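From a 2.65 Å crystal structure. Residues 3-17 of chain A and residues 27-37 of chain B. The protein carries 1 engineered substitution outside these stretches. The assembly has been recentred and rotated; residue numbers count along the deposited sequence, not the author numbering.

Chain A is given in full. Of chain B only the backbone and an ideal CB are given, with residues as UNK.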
# COMPACT_ATOMS: atom_id res chain seq x y z
N LYS A 3 2.31 24.02 7.79
CA LYS A 3 1.64 23.04 8.62
C LYS A 3 1.11 21.91 7.74
O LYS A 3 0.22 22.11 6.92
CB LYS A 3 0.50 23.70 9.40
CG LYS A 3 -0.52 22.73 9.95
CD LYS A 3 -1.18 23.24 11.22
CE LYS A 3 -1.28 24.76 11.28
NZ LYS A 3 -1.02 25.26 12.66
N THR A 4 1.68 20.72 7.94
CA THR A 4 1.32 19.55 7.14
C THR A 4 0.54 18.53 7.97
O THR A 4 0.83 18.32 9.15
CB THR A 4 2.58 18.87 6.56
OG1 THR A 4 3.30 19.81 5.76
CG2 THR A 4 2.21 17.66 5.70
N THR A 5 -0.45 17.91 7.35
CA THR A 5 -1.24 16.88 7.99
C THR A 5 -1.15 15.57 7.22
O THR A 5 -1.48 15.52 6.03
CB THR A 5 -2.71 17.29 8.11
OG1 THR A 5 -3.18 17.74 6.83
CG2 THR A 5 -2.86 18.43 9.12
N VAL A 6 -0.69 14.52 7.88
CA VAL A 6 -0.57 13.23 7.23
C VAL A 6 -1.29 12.15 8.02
O VAL A 6 -1.32 12.19 9.25
CB VAL A 6 0.90 12.81 7.05
CG1 VAL A 6 1.61 13.80 6.15
CG2 VAL A 6 1.61 12.71 8.40
N TYR A 7 -1.88 11.19 7.32
CA TYR A 7 -2.39 10.02 8.00
C TYR A 7 -1.23 9.05 8.25
O TYR A 7 -0.50 8.70 7.33
CB TYR A 7 -3.50 9.31 7.22
CG TYR A 7 -4.19 8.25 8.06
CD1 TYR A 7 -5.26 8.58 8.88
CD2 TYR A 7 -3.74 6.94 8.06
CE1 TYR A 7 -5.88 7.61 9.66
CE2 TYR A 7 -4.36 5.97 8.83
CZ TYR A 7 -5.43 6.31 9.63
OH TYR A 7 -6.03 5.34 10.40
N LEU A 8 -1.06 8.68 9.51
CA LEU A 8 -0.09 7.66 9.89
C LEU A 8 -0.86 6.48 10.45
O LEU A 8 -1.62 6.63 11.41
CB LEU A 8 0.89 8.21 10.93
CG LEU A 8 1.78 9.37 10.47
CD1 LEU A 8 2.68 9.85 11.60
CD2 LEU A 8 2.61 8.96 9.26
N PRO A 9 -0.72 5.29 9.83
CA PRO A 9 -1.44 4.16 10.43
C PRO A 9 -0.92 3.83 11.83
O PRO A 9 0.24 4.12 12.14
CB PRO A 9 -1.16 3.01 9.46
CG PRO A 9 -0.77 3.67 8.18
CD PRO A 9 -0.06 4.93 8.57
N ASP A 10 -1.78 3.25 12.66
CA ASP A 10 -1.48 2.91 14.05
C ASP A 10 -0.17 2.15 14.24
O ASP A 10 0.57 2.39 15.20
CB ASP A 10 -2.63 2.09 14.62
CG ASP A 10 -2.84 0.78 13.86
OD1 ASP A 10 -2.25 0.61 12.77
OD2 ASP A 10 -3.59 -0.07 14.36
N GLU A 11 0.10 1.23 13.32
CA GLU A 11 1.38 0.52 13.26
C GLU A 11 2.57 1.47 13.40
O GLU A 11 3.42 1.31 14.28
CB GLU A 11 1.45 -0.25 11.93
CG GLU A 11 1.09 0.68 10.76
CD GLU A 11 1.90 0.46 9.50
OE1 GLU A 11 2.95 -0.21 9.57
OE2 GLU A 11 1.53 1.04 8.46
N LEU A 12 2.55 2.51 12.58
CA LEU A 12 3.67 3.40 12.37
C LEU A 12 3.77 4.42 13.50
O LEU A 12 4.87 4.81 13.90
CB LEU A 12 3.51 4.12 11.03
CG LEU A 12 4.72 4.63 10.27
CD1 LEU A 12 5.63 3.46 9.97
CD2 LEU A 12 4.23 5.25 8.98
N LYS A 13 2.62 4.84 13.99
CA LYS A 13 2.55 5.79 15.09
C LYS A 13 3.05 5.13 16.37
O LYS A 13 3.70 5.76 17.20
CB LYS A 13 1.12 6.31 15.27
CG LYS A 13 1.01 7.57 16.10
CD LYS A 13 0.01 8.55 15.50
CE LYS A 13 -1.33 7.89 15.21
NZ LYS A 13 -2.32 8.89 14.71
N ALA A 14 2.74 3.84 16.52
CA ALA A 14 3.24 3.07 17.65
C ALA A 14 4.74 2.83 17.52
O ALA A 14 5.47 2.86 18.51
CB ALA A 14 2.50 1.75 17.76
N ALA A 15 5.20 2.58 16.29
CA ALA A 15 6.63 2.46 16.02
C ALA A 15 7.37 3.73 16.45
O ALA A 15 8.37 3.68 17.19
CB ALA A 15 6.88 2.17 14.55
N VAL A 16 6.86 4.86 15.98
CA VAL A 16 7.41 6.18 16.30
C VAL A 16 7.42 6.43 17.80
O VAL A 16 8.41 6.89 18.34
CB VAL A 16 6.61 7.30 15.61
CG1 VAL A 16 6.98 8.66 16.19
CG2 VAL A 16 6.84 7.28 14.13
N LYS A 17 6.30 6.12 18.45
CA LYS A 17 6.18 6.30 19.90
C LYS A 17 7.25 5.49 20.63
O LYS A 17 7.91 5.98 21.54
CB LYS A 17 4.78 5.89 20.36
CG LYS A 17 4.52 6.14 21.84
CD LYS A 17 3.06 5.88 22.20
CE LYS A 17 2.87 5.85 23.70
NZ LYS A 17 2.34 7.15 24.21
N UNK B 27 2.99 13.19 -1.42
CA UNK B 27 3.83 13.76 -0.36
C UNK B 27 3.62 12.97 0.94
O UNK B 27 4.59 12.64 1.65
CB UNK B 27 3.51 15.24 -0.15
N UNK B 28 2.36 12.68 1.23
CA UNK B 28 1.98 11.86 2.38
C UNK B 28 2.73 10.53 2.39
O UNK B 28 3.20 10.07 3.43
CB UNK B 28 0.47 11.61 2.37
N UNK B 29 2.82 9.93 1.21
CA UNK B 29 3.47 8.63 1.04
C UNK B 29 4.98 8.71 1.25
O UNK B 29 5.57 7.83 1.89
CB UNK B 29 3.17 8.07 -0.35
N UNK B 30 5.60 9.76 0.71
CA UNK B 30 7.02 10.01 0.94
C UNK B 30 7.30 10.10 2.43
O UNK B 30 8.24 9.48 2.94
CB UNK B 30 7.47 11.29 0.24
N UNK B 31 6.46 10.86 3.13
CA UNK B 31 6.61 11.00 4.58
C UNK B 31 6.48 9.66 5.31
O UNK B 31 7.35 9.29 6.12
CB UNK B 31 5.57 11.98 5.12
N UNK B 32 5.40 8.93 5.01
CA UNK B 32 5.19 7.62 5.62
C UNK B 32 6.36 6.67 5.41
O UNK B 32 6.79 6.00 6.35
CB UNK B 32 3.91 6.99 5.06
N UNK B 33 6.87 6.60 4.19
CA UNK B 33 7.98 5.70 3.91
C UNK B 33 9.27 6.15 4.56
O UNK B 33 10.10 5.31 4.95
CB UNK B 33 8.18 5.57 2.40
N UNK B 34 9.46 7.46 4.69
CA UNK B 34 10.59 7.99 5.44
C UNK B 34 10.56 7.43 6.86
O UNK B 34 11.53 6.82 7.35
CB UNK B 34 10.57 9.52 5.46
N UNK B 35 9.42 7.64 7.50
CA UNK B 35 9.22 7.21 8.87
C UNK B 35 9.38 5.70 9.04
O UNK B 35 10.01 5.24 9.99
CB UNK B 35 7.83 7.64 9.35
N UNK B 36 8.82 4.92 8.11
CA UNK B 36 8.92 3.47 8.19
C UNK B 36 10.38 3.02 8.07
O UNK B 36 10.83 2.17 8.83
CB UNK B 36 8.07 2.82 7.10
N UNK B 37 11.09 3.60 7.11
CA UNK B 37 12.49 3.25 6.90
C UNK B 37 13.32 3.57 8.14
O UNK B 37 14.27 2.85 8.46
CB UNK B 37 13.05 3.99 5.68

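Residues 27-37 of chain B form one helix, with phi near -60° and psi near -45° throughout, so glycine and proline are the poorer choices and the surroundings of each CB must discriminate among the rest. The helix passes the strand 3-6 of chain A at 76° and the helix 10-17 at 47°.

At position 27 the CB points sideways with nothing of chain A within 5.5 Å, so many residues would do; it is Glu27(B), whose OE1 is hydrogen-bonded elsewhere in the structure. Position 28 lies where the helix comes close to the strand: its CA is 5.6 Å from the CA of Val6(A), and its ideal CB is 4.5 Å from Val6(A) CG1. A small residue fits this close approach comfortably, and Ala28(B) is found. Position 29 points away and 30 is out of reach, so chain A specifies neither; they are Gln29(B) and Val30(B).

Position 31 points toward the strand, where Val6(A) and the methyl of Thr4(A) offer an apolar surface. Leucine, isoleucine, valine or methionine would suit. Ile31(B), with chi1 m and chi2 t, brings CD1 to 3.5 Å from Val6(A) CG1 and 4.2 Å from Thr4(A) CG2.

Position 32 points sideways, near the methyls of Leu8(A) and Leu12(A), but the carbonyl of Tyr7(A) lies farther out. A leucine or methionine could use the former; a long donor such as lysine or arginine could use both. Arg32(B) does: its CG packs 3.9 Å from Leu8(A) CD2, its CD lies 4.1 Å from Pro9(A) CD, and its NH1 donates a 2.8 Å hydrogen bond to Tyr7(A) O, which sits at the guanidinium edge.

Position 33 points away and 34 is out of reach. They hold Glu33(B) and Ser34(B), whose OG donates to Val30(B) O, one turn back.

Position 35 points into a hollow lined by Leu8(A), Leu12(A) and Val16(A), which calls for a sizeable aliphatic residue. Ile35(B) supplies two reaching branches: CG2 lies 3.5 Å from Val16(A) CG2 and 3.8 Å from Leu12(A) CG, while CD1 is 3.9 Å from Leu8(A) CD2.

At position 36 the CB is 3.8 Å from Leu12(A) CD1, with the carboxylate of Glu11(A) beyond. Lysine or arginine would combine an aliphatic stem with a charge. Arg36(B) places NH1 2.8 Å from Glu11(A) OE1 in a hydrogen-bonded salt bridge, while Leu12(A) CD1 covers one guanidinium face. Position 37, out of reach, is Ala37(B).

Chain B (27-37) EAQVIRESIRA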
# COMPACT_ATOMS: atom_id res chain seq x y z
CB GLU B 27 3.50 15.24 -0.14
CG GLU B 27 3.89 16.15 -1.30
CD GLU B 27 3.80 17.62 -0.93
OE1 GLU B 27 3.02 17.95 -0.00
OE2 GLU B 27 4.50 18.44 -1.55
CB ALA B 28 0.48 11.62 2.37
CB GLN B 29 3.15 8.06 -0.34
CG GLN B 29 3.39 6.58 -0.47
CD GLN B 29 2.94 6.04 -1.82
OE1 GLN B 29 1.97 6.53 -2.40
NE2 GLN B 29 3.64 5.03 -2.31
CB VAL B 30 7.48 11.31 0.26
CG1 VAL B 30 8.82 11.77 0.82
CG2 VAL B 30 7.56 11.14 -1.25
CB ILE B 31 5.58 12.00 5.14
CG1 ILE B 31 5.92 13.42 4.67
CG2 ILE B 31 5.54 11.94 6.66
CD1 ILE B 31 4.84 14.44 4.93
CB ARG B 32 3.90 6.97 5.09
CG ARG B 32 2.63 7.54 5.67
CD ARG B 32 1.43 6.71 5.25
NE ARG B 32 1.04 7.02 3.88
CZ ARG B 32 0.14 7.94 3.56
NH1 ARG B 32 -0.46 8.63 4.52
NH2 ARG B 32 -0.16 8.17 2.29
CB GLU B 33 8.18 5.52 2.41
CG GLU B 33 7.07 4.73 1.74
CD GLU B 33 7.34 4.47 0.28
OE1 GLU B 33 7.51 5.45 -0.48
OE2 GLU B 33 7.39 3.28 -0.11
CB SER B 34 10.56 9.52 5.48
OG SER B 34 10.59 10.07 4.17
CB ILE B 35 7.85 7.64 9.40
CG1 ILE B 35 7.78 9.17 9.43
CG2 ILE B 35 7.59 7.05 10.76
CD1 ILE B 35 6.41 9.71 9.71
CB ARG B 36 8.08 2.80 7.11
CG ARG B 36 8.03 1.29 7.25
CD ARG B 36 7.20 0.64 6.16
NE ARG B 36 5.99 1.39 5.85
CZ ARG B 36 4.88 1.35 6.58
NH1 ARG B 36 4.82 0.59 7.66
NH2 ARG B 36 3.82 2.07 6.21
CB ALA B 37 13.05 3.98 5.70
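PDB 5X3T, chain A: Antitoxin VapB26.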